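Local coordinates for thymidylate synthase (Enterobacteria phage T4, PDB 1TIS), which catalyses, as a homodimer, the reductive methylation of dUMP to dTMP with 5,10-methylenetetrahydrofolate as one-carbon donor, leaving dihydrofolate, at residues 85-88 and 89-92; 191-194 and 195-199; 254-257 and 258-262. One frame throughout, in Å; residues are numbered along the deposited sequence.

Contact 1: residues 85-88 and 89-92; sequences TVWD and ENYE
W87 and D88 pass the chain into the helix 88-95 through two backbone bonds to Y91 and E92. The Y91 N to W87 O bond measures 2.9 Å, and its donor lies nearly along the C=O axis (173°). E92 N to D88 O, also 2.9 Å, repeats the i to i+4 pattern one residue on. Between them E89 forms the centre of an inverse gamma turn, in which N90 N gives a weak bond to D88 O. Just upstream, T85 to D88 is a type I beta turn closed by D88 N and T85 O. The first helical turn is thus irregular, E89 and N90 having backbone torsions outside the helical range although the bonds to W87 O and D88 O already form.

Among the side chains, W87 and N90 make the main contact. With its CG anti to the backbone N (chi1 -155°), N90 brings OD1 to 3.4 Å from W87 CE3, at the six-membered end of the indole, and the amide plane stands 89° from the ring plane. D88 OD2 takes a weak bond from T85 N at 2.6 Å, and R73 forms a long, weak ion pair with OD1.

The side chain of N90 is about 6 Å from that of A285, a probable folate-binding residue, and the side chain of W87 about 8 Å from that of C156, probably the nucleophile. This is consistent with a place close to the folate site. The link from N90 to the C-terminus is a single weak bond, ND2 to V286 O, whereas E58, accepting from NE1, and W61, edge-to-face, hold the buried indole.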
loop_
_atom_site.group_PDB
_atom_site.type_symbol
_atom_site.label_atom_id
_atom_site.label_comp_id
_atom_site.label_asym_id
_atom_site.label_seq_id
_atom_site.Cartn_x
_atom_site.Cartn_y
_atom_site.Cartn_z
ATOM N N THR A 85 1.932 5.270 -28.902
ATOM C CA THR A 85 2.184 5.488 -27.507
ATOM C C THR A 85 1.425 4.428 -26.708
ATOM O O THR A 85 0.377 3.906 -27.093
ATOM C CB THR A 85 1.756 6.936 -27.134
ATOM O OG1 THR A 85 2.761 7.340 -26.215
ATOM C CG2 THR A 85 0.394 7.099 -26.483
ATOM N N VAL A 86 2.065 4.157 -25.575
ATOM C CA VAL A 86 1.700 3.201 -24.541
ATOM C C VAL A 86 0.229 3.103 -24.124
ATOM O O VAL A 86 -0.186 2.047 -23.644
ATOM C CB VAL A 86 2.583 3.497 -23.286
ATOM C CG1 VAL A 86 3.882 2.731 -23.431
ATOM C CG2 VAL A 86 2.877 5.010 -23.124
ATOM N N TRP A 87 -0.585 4.165 -24.241
ATOM C CA TRP A 87 -1.978 4.043 -23.873
ATOM C C TRP A 87 -2.879 3.956 -25.095
ATOM O O TRP A 87 -4.079 3.738 -24.955
ATOM C CB TRP A 87 -2.417 5.235 -22.990
ATOM C CG TRP A 87 -2.001 5.146 -21.510
ATOM C CD1 TRP A 87 -0.757 5.561 -21.175
ATOM C CD2 TRP A 87 -2.741 4.726 -20.406
ATOM N NE1 TRP A 87 -0.707 5.425 -19.883
ATOM C CE2 TRP A 87 -1.842 4.942 -19.389
ATOM C CE3 TRP A 87 -3.984 4.219 -20.051
ATOM C CZ2 TRP A 87 -2.113 4.687 -18.063
ATOM C CZ3 TRP A 87 -4.282 3.956 -18.716
ATOM C CH2 TRP A 87 -3.352 4.188 -17.737
ATOM N N ASP A 88 -2.366 4.023 -26.322
ATOM C CA ASP A 88 -3.192 3.977 -27.522
ATOM C C ASP A 88 -4.130 2.797 -27.671
ATOM O O ASP A 88 -5.356 2.958 -27.731
ATOM C CB ASP A 88 -2.313 4.020 -28.744
ATOM C CG ASP A 88 -1.750 5.392 -29.024
ATOM O OD1 ASP A 88 -2.409 6.411 -28.818
ATOM O OD2 ASP A 88 -0.629 5.423 -29.487
ATOM N N GLU A 89 -3.594 1.588 -27.719
ATOM C CA GLU A 89 -4.445 0.426 -27.811
ATOM C C GLU A 89 -4.680 0.143 -26.352
ATOM O O GLU A 89 -3.951 -0.656 -25.766
ATOM C CB GLU A 89 -3.733 -0.756 -28.473
ATOM C CG GLU A 89 -4.072 -0.988 -29.958
ATOM C CD GLU A 89 -3.265 -0.196 -30.990
ATOM O OE1 GLU A 89 -2.029 -0.209 -30.928
ATOM O OE2 GLU A 89 -3.869 0.420 -31.869
ATOM N N ASN A 90 -5.595 0.936 -25.771
ATOM C CA ASN A 90 -6.029 0.884 -24.349
ATOM C C ASN A 90 -7.164 1.915 -24.268
ATOM O O ASN A 90 -8.260 1.713 -23.722
ATOM C CB ASN A 90 -4.884 1.271 -23.356
ATOM C CG ASN A 90 -5.022 0.686 -21.956
ATOM O OD1 ASN A 90 -5.482 1.350 -21.042
ATOM N ND2 ASN A 90 -4.650 -0.543 -21.673
ATOM N N TYR A 91 -6.909 3.038 -24.942
ATOM C CA TYR A 91 -7.918 4.032 -25.217
ATOM C C TYR A 91 -8.743 3.407 -26.327
ATOM O O TYR A 91 -9.908 3.119 -26.061
ATOM C CB TYR A 91 -7.242 5.309 -25.650
ATOM C CG TYR A 91 -7.993 6.162 -26.631
ATOM C CD1 TYR A 91 -9.239 6.713 -26.346
ATOM C CD2 TYR A 91 -7.377 6.375 -27.842
ATOM C CE1 TYR A 91 -9.867 7.490 -27.297
ATOM C CE2 TYR A 91 -8.004 7.151 -28.793
ATOM C CZ TYR A 91 -9.233 7.692 -28.505
ATOM O OH TYR A 91 -9.821 8.461 -29.475
ATOM N N GLU A 92 -8.211 3.091 -27.515
ATOM C CA GLU A 92 -8.981 2.477 -28.613
ATOM C C GLU A 92 -9.923 1.306 -28.340
ATOM O O GLU A 92 -10.527 0.779 -29.273
ATOM C CB GLU A 92 -8.047 2.008 -29.721
ATOM C CG GLU A 92 -7.969 3.027 -30.839
ATOM C CD GLU A 92 -6.566 3.304 -31.331
ATOM O OE1 GLU A 92 -5.667 2.536 -30.987
ATOM O OE2 GLU A 92 -6.391 4.296 -32.049
#

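Contact 2: residues 191-194 and 195-199; sequences YATL and VHIVA
The imidazole of H196 meets the carbonyl of A192 at its edge: ND1 donates to A192 O over 2.8 Å, and the oxygen lies only 7° out of the ring plane. T193 O sits obliquely to the same ring. The phenol ring of Y191, at the other end of the contact, is stacked with W173, and Y160 meets it with the two planes steeply inclined. All of this belongs to helix 184-202, the helix of a beta-alpha-beta unit between the parallel strands 168-179 and 205-219. L171 and L169 on the first strand and L209 and P206 on the second touch its side chains, while helix 53-64 covers T193 and L194 through I56 and L59.

Regular i to i+4 bonds run along the backbone, with V195 N to Y191 O at 2.8 Å and I197 N to T193 O at 3.0 Å. A192 O is gripped twice, because H196 N also donates to it. The two donors come from opposite faces of the carbonyl plane, ND1 standing 36° out of it. The ND1 bond, not the backbone one, restrains the rotation of the imidazole, and with a carbonyl as acceptor it implies that ND1 carries a proton.

Y191 is the end of the contact nearer the active site, its side chain about 5 Å from that of N187, which probably helps bind a dUMP shared between the two subunits. The apolar side is simpler. L194 and V198, one helical turn apart, cross at an angle, and CD2 of L194 approaches CG2 of V198 to 4.1 Å. Their backbones are joined as well, V198 N donating to L194 O over 3.1 Å with an N-H...O angle of 168°.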
loop_
_atom_site.group_PDB
_atom_site.type_symbol
_atom_site.label_atom_id
_atom_site.label_comp_id
_atom_site.label_asym_id
_atom_site.label_seq_id
_atom_site.Cartn_x
_atom_site.Cartn_y
_atom_site.Cartn_z
ATOM N N TYR A 191 9.241 5.096 -10.970
ATOM C CA TYR A 191 9.453 5.737 -9.683
ATOM C C TYR A 191 10.932 6.020 -9.409
ATOM O O TYR A 191 11.220 6.969 -8.678
ATOM C CB TYR A 191 8.878 4.880 -8.590
ATOM C CG TYR A 191 7.359 4.896 -8.583
ATOM C CD1 TYR A 191 6.645 5.994 -8.134
ATOM C CD2 TYR A 191 6.681 3.801 -9.057
ATOM C CE1 TYR A 191 5.253 5.988 -8.181
ATOM C CE2 TYR A 191 5.292 3.796 -9.100
ATOM C CZ TYR A 191 4.572 4.886 -8.665
ATOM O OH TYR A 191 3.193 4.849 -8.775
ATOM N N ALA A 192 11.922 5.276 -9.942
ATOM C CA ALA A 192 13.354 5.589 -9.835
ATOM C C ALA A 192 13.615 7.014 -10.323
ATOM O O ALA A 192 14.318 7.804 -9.665
ATOM C CB ALA A 192 14.155 4.664 -10.711
ATOM N N THR A 193 13.031 7.363 -11.490
ATOM C CA THR A 193 13.098 8.703 -12.036
ATOM C C THR A 193 12.282 9.547 -11.068
ATOM O O THR A 193 12.887 10.520 -10.602
ATOM C CB THR A 193 12.521 8.744 -13.456
ATOM O OG1 THR A 193 13.144 7.695 -14.187
ATOM C CG2 THR A 193 12.839 10.023 -14.207
ATOM N N LEU A 194 11.038 9.257 -10.623
ATOM C CA LEU A 194 10.350 10.108 -9.624
ATOM C C LEU A 194 11.114 10.386 -8.328
ATOM O O LEU A 194 11.002 11.495 -7.788
ATOM C CB LEU A 194 9.006 9.538 -9.151
ATOM C CG LEU A 194 7.662 10.293 -9.351
ATOM C CD1 LEU A 194 6.879 10.179 -8.056
ATOM C CD2 LEU A 194 7.841 11.766 -9.655
ATOM N N VAL A 195 11.937 9.488 -7.767
ATOM C CA VAL A 195 12.670 9.860 -6.563
ATOM C C VAL A 195 13.830 10.726 -7.010
ATOM O O VAL A 195 14.375 11.479 -6.217
ATOM C CB VAL A 195 13.115 8.586 -5.818
ATOM C CG1 VAL A 195 14.008 7.796 -6.684
ATOM C CG2 VAL A 195 13.906 8.924 -4.561
ATOM N N HIS A 196 14.259 10.684 -8.266
ATOM C CA HIS A 196 15.275 11.622 -8.737
ATOM C C HIS A 196 14.794 13.067 -8.857
ATOM O O HIS A 196 15.392 14.010 -8.333
ATOM C CB HIS A 196 15.808 11.180 -10.098
ATOM C CG HIS A 196 16.949 10.224 -9.886
ATOM N ND1 HIS A 196 16.861 8.952 -9.560
ATOM C CD2 HIS A 196 18.275 10.585 -9.948
ATOM C CE1 HIS A 196 18.081 8.527 -9.414
ATOM N NE2 HIS A 196 18.922 9.507 -9.646
ATOM N N ILE A 197 13.678 13.235 -9.567
ATOM C CA ILE A 197 13.093 14.531 -9.801
ATOM C C ILE A 197 12.745 15.094 -8.424
ATOM O O ILE A 197 13.278 16.167 -8.100
ATOM C CB ILE A 197 11.897 14.289 -10.733
ATOM C CG1 ILE A 197 12.382 14.239 -12.150
ATOM C CG2 ILE A 197 10.865 15.407 -10.631
ATOM C CD1 ILE A 197 11.188 13.775 -13.012
ATOM N N VAL A 198 12.008 14.389 -7.545
ATOM C CA VAL A 198 11.684 15.002 -6.266
ATOM C C VAL A 198 12.902 15.253 -5.352
ATOM O O VAL A 198 12.956 16.264 -4.643
ATOM C CB VAL A 198 10.663 14.139 -5.559
ATOM C CG1 VAL A 198 10.106 14.942 -4.363
ATOM C CG2 VAL A 198 9.517 13.778 -6.496
ATOM N N ALA A 199 13.948 14.418 -5.343
ATOM C CA ALA A 199 15.162 14.694 -4.616
ATOM C C ALA A 199 15.784 15.900 -5.248
ATOM O O ALA A 199 16.339 16.648 -4.456
ATOM C CB ALA A 199 16.175 13.669 -4.745
#

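Contact 3: residues 254-257 and 258-262; sequences TKEQ and LKYVL
The side chains of E256 and K259 cross on the outer side of helix 254-262, yet their charges fall short of a salt bridge: E256 OE1 and K259 NZ are 4.2 Å apart. The carboxylate lies instead against the methylenes of the lysine, E256 OE2 being 3.6 Å from K259 CD. Both chains leave with CG anti to the backbone N (chi1 -164° in E256), and each then bends.

Two sound i to i+4 bonds and one weak one run along the backbone. L258 N donates to T254 O at 3.2 Å and V261 N to Q257 O at 3.1 Å, both fairly straight (161° and 165°). Y260 N to E256 O, at 3.4 Å, is weak.

On the inner side, polar ends find partners beyond the helix. T254 OG1 is hydrogen-bonded to both K130 and D127 of helix 121-131. Q257 NE2 donates to the carbonyls of F249 and M201, and its OE1 takes a weak bond from K130. L258 packs against I122 and I123 of helix 121-131 and against L63 of helix 53-64.

The chemistry implies an amphipathic helix: its buried polar groups are tied to neighbouring elements, whereas the more exposed pair E256 and K259 probably gains at most a loose electrostatic attraction.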
loop_
_atom_site.group_PDB
_atom_site.type_symbol
_atom_site.label_atom_id
_atom_site.label_comp_id
_atom_site.label_asym_id
_atom_site.label_seq_id
_atom_site.Cartn_x
_atom_site.Cartn_y
_atom_site.Cartn_z
ATOM N N THR A 254 8.013 25.328 -4.992
ATOM C CA THR A 254 7.495 24.047 -5.514
ATOM C C THR A 254 6.600 24.089 -6.737
ATOM O O THR A 254 6.754 23.349 -7.720
ATOM C CB THR A 254 6.777 23.380 -4.364
ATOM O OG1 THR A 254 7.668 23.441 -3.251
ATOM C CG2 THR A 254 6.393 21.974 -4.668
ATOM N N LYS A 255 5.719 25.074 -6.686
ATOM C CA LYS A 255 4.795 25.247 -7.785
ATOM C C LYS A 255 5.521 25.726 -9.072
ATOM O O LYS A 255 5.147 25.395 -10.202
ATOM C CB LYS A 255 3.690 26.235 -7.335
ATOM C CG LYS A 255 3.279 26.226 -5.846
ATOM C CD LYS A 255 3.923 27.457 -5.152
ATOM C CE LYS A 255 4.245 27.314 -3.662
ATOM N NZ LYS A 255 5.364 26.405 -3.447
ATOM N N GLU A 256 6.623 26.459 -8.942
ATOM C CA GLU A 256 7.459 26.968 -10.014
ATOM C C GLU A 256 8.507 25.965 -10.534
ATOM O O GLU A 256 9.004 26.017 -11.682
ATOM C CB GLU A 256 8.078 28.201 -9.445
ATOM C CG GLU A 256 8.687 29.127 -10.417
ATOM C CD GLU A 256 7.766 29.379 -11.579
ATOM O OE1 GLU A 256 6.751 30.060 -11.404
ATOM O OE2 GLU A 256 8.075 28.860 -12.652
ATOM N N GLN A 257 8.824 25.014 -9.640
ATOM C CA GLN A 257 9.726 23.907 -9.927
ATOM C C GLN A 257 9.070 22.858 -10.824
ATOM O O GLN A 257 9.756 22.341 -11.717
ATOM C CB GLN A 257 10.182 23.198 -8.657
ATOM C CG GLN A 257 11.023 24.025 -7.701
ATOM C CD GLN A 257 11.589 23.188 -6.560
ATOM O OE1 GLN A 257 10.835 22.433 -5.965
ATOM N NE2 GLN A 257 12.879 23.207 -6.231
ATOM N N LEU A 258 7.790 22.473 -10.630
ATOM C CA LEU A 258 7.154 21.559 -11.582
ATOM C C LEU A 258 7.006 22.306 -12.902
ATOM O O LEU A 258 7.205 21.698 -13.948
ATOM C CB LEU A 258 5.725 21.122 -11.230
ATOM C CG LEU A 258 5.223 19.810 -10.576
ATOM C CD1 LEU A 258 3.704 19.887 -10.549
ATOM C CD2 LEU A 258 5.574 18.555 -11.363
ATOM N N LYS A 259 6.701 23.610 -12.917
ATOM C CA LYS A 259 6.466 24.354 -14.162
ATOM C C LYS A 259 7.612 24.131 -15.142
ATOM O O LYS A 259 7.436 23.742 -16.296
ATOM C CB LYS A 259 6.306 25.826 -13.810
ATOM C CG LYS A 259 5.727 26.765 -14.876
ATOM C CD LYS A 259 4.969 27.935 -14.220
ATOM C CE LYS A 259 3.819 27.329 -13.396
ATOM N NZ LYS A 259 3.106 28.313 -12.612
ATOM N N TYR A 260 8.814 24.286 -14.592
ATOM C CA TYR A 260 10.020 23.982 -15.323
ATOM C C TYR A 260 10.118 22.489 -15.626
ATOM O O TYR A 260 10.405 22.182 -16.777
ATOM C CB TYR A 260 11.218 24.488 -14.493
ATOM C CG TYR A 260 11.731 25.747 -15.150
ATOM C CD1 TYR A 260 12.316 25.599 -16.400
ATOM C CD2 TYR A 260 11.565 27.006 -14.568
ATOM C CE1 TYR A 260 12.725 26.709 -17.100
ATOM C CE2 TYR A 260 11.979 28.135 -15.265
ATOM C CZ TYR A 260 12.544 27.941 -16.512
ATOM O OH TYR A 260 12.975 28.991 -17.248
ATOM N N VAL A 261 9.892 21.558 -14.679
ATOM C CA VAL A 261 9.925 20.112 -14.901
ATOM C C VAL A 261 9.210 19.762 -16.195
ATOM O O VAL A 261 9.855 19.389 -17.171
ATOM C CB VAL A 261 9.241 19.366 -13.701
ATOM C CG1 VAL A 261 8.796 17.925 -14.015
ATOM C CG2 VAL A 261 10.259 19.340 -12.585
ATOM N N LEU A 262 7.895 20.018 -16.211
ATOM C CA LEU A 262 7.006 19.787 -17.331
ATOM C C LEU A 262 7.522 20.314 -18.666
ATOM O O LEU A 262 7.114 19.806 -19.705
ATOM C CB LEU A 262 5.678 20.416 -16.993
ATOM C CG LEU A 262 4.651 19.553 -16.281
ATOM C CD1 LEU A 262 5.201 18.946 -15.030
ATOM C CD2 LEU A 262 3.483 20.423 -15.896
#

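The contacts follow one another along the chain, each within a single local stretch: contact 1 at the start of helix 88-95, contact 2 in helix 184-202 and contact 3 in helix 254-262. Contacts 2 and 3 are neighbours, centres about 14 Å apart, and Q257 bonds to M201 of helix 184-202. Contact 1 is remote, its centre about 25 Å from contact 2 and 27 Å from contact 3, and it lies on the opposite side of the chain's centre from contact 2. Helix 53-64 packs against all three. Contacts 1 and 2 each lie near the probable nucleophile: W87 and Y191 have side chains about 8 and 9 Å from that of C156. Contact 3 lies away from the annotated sites.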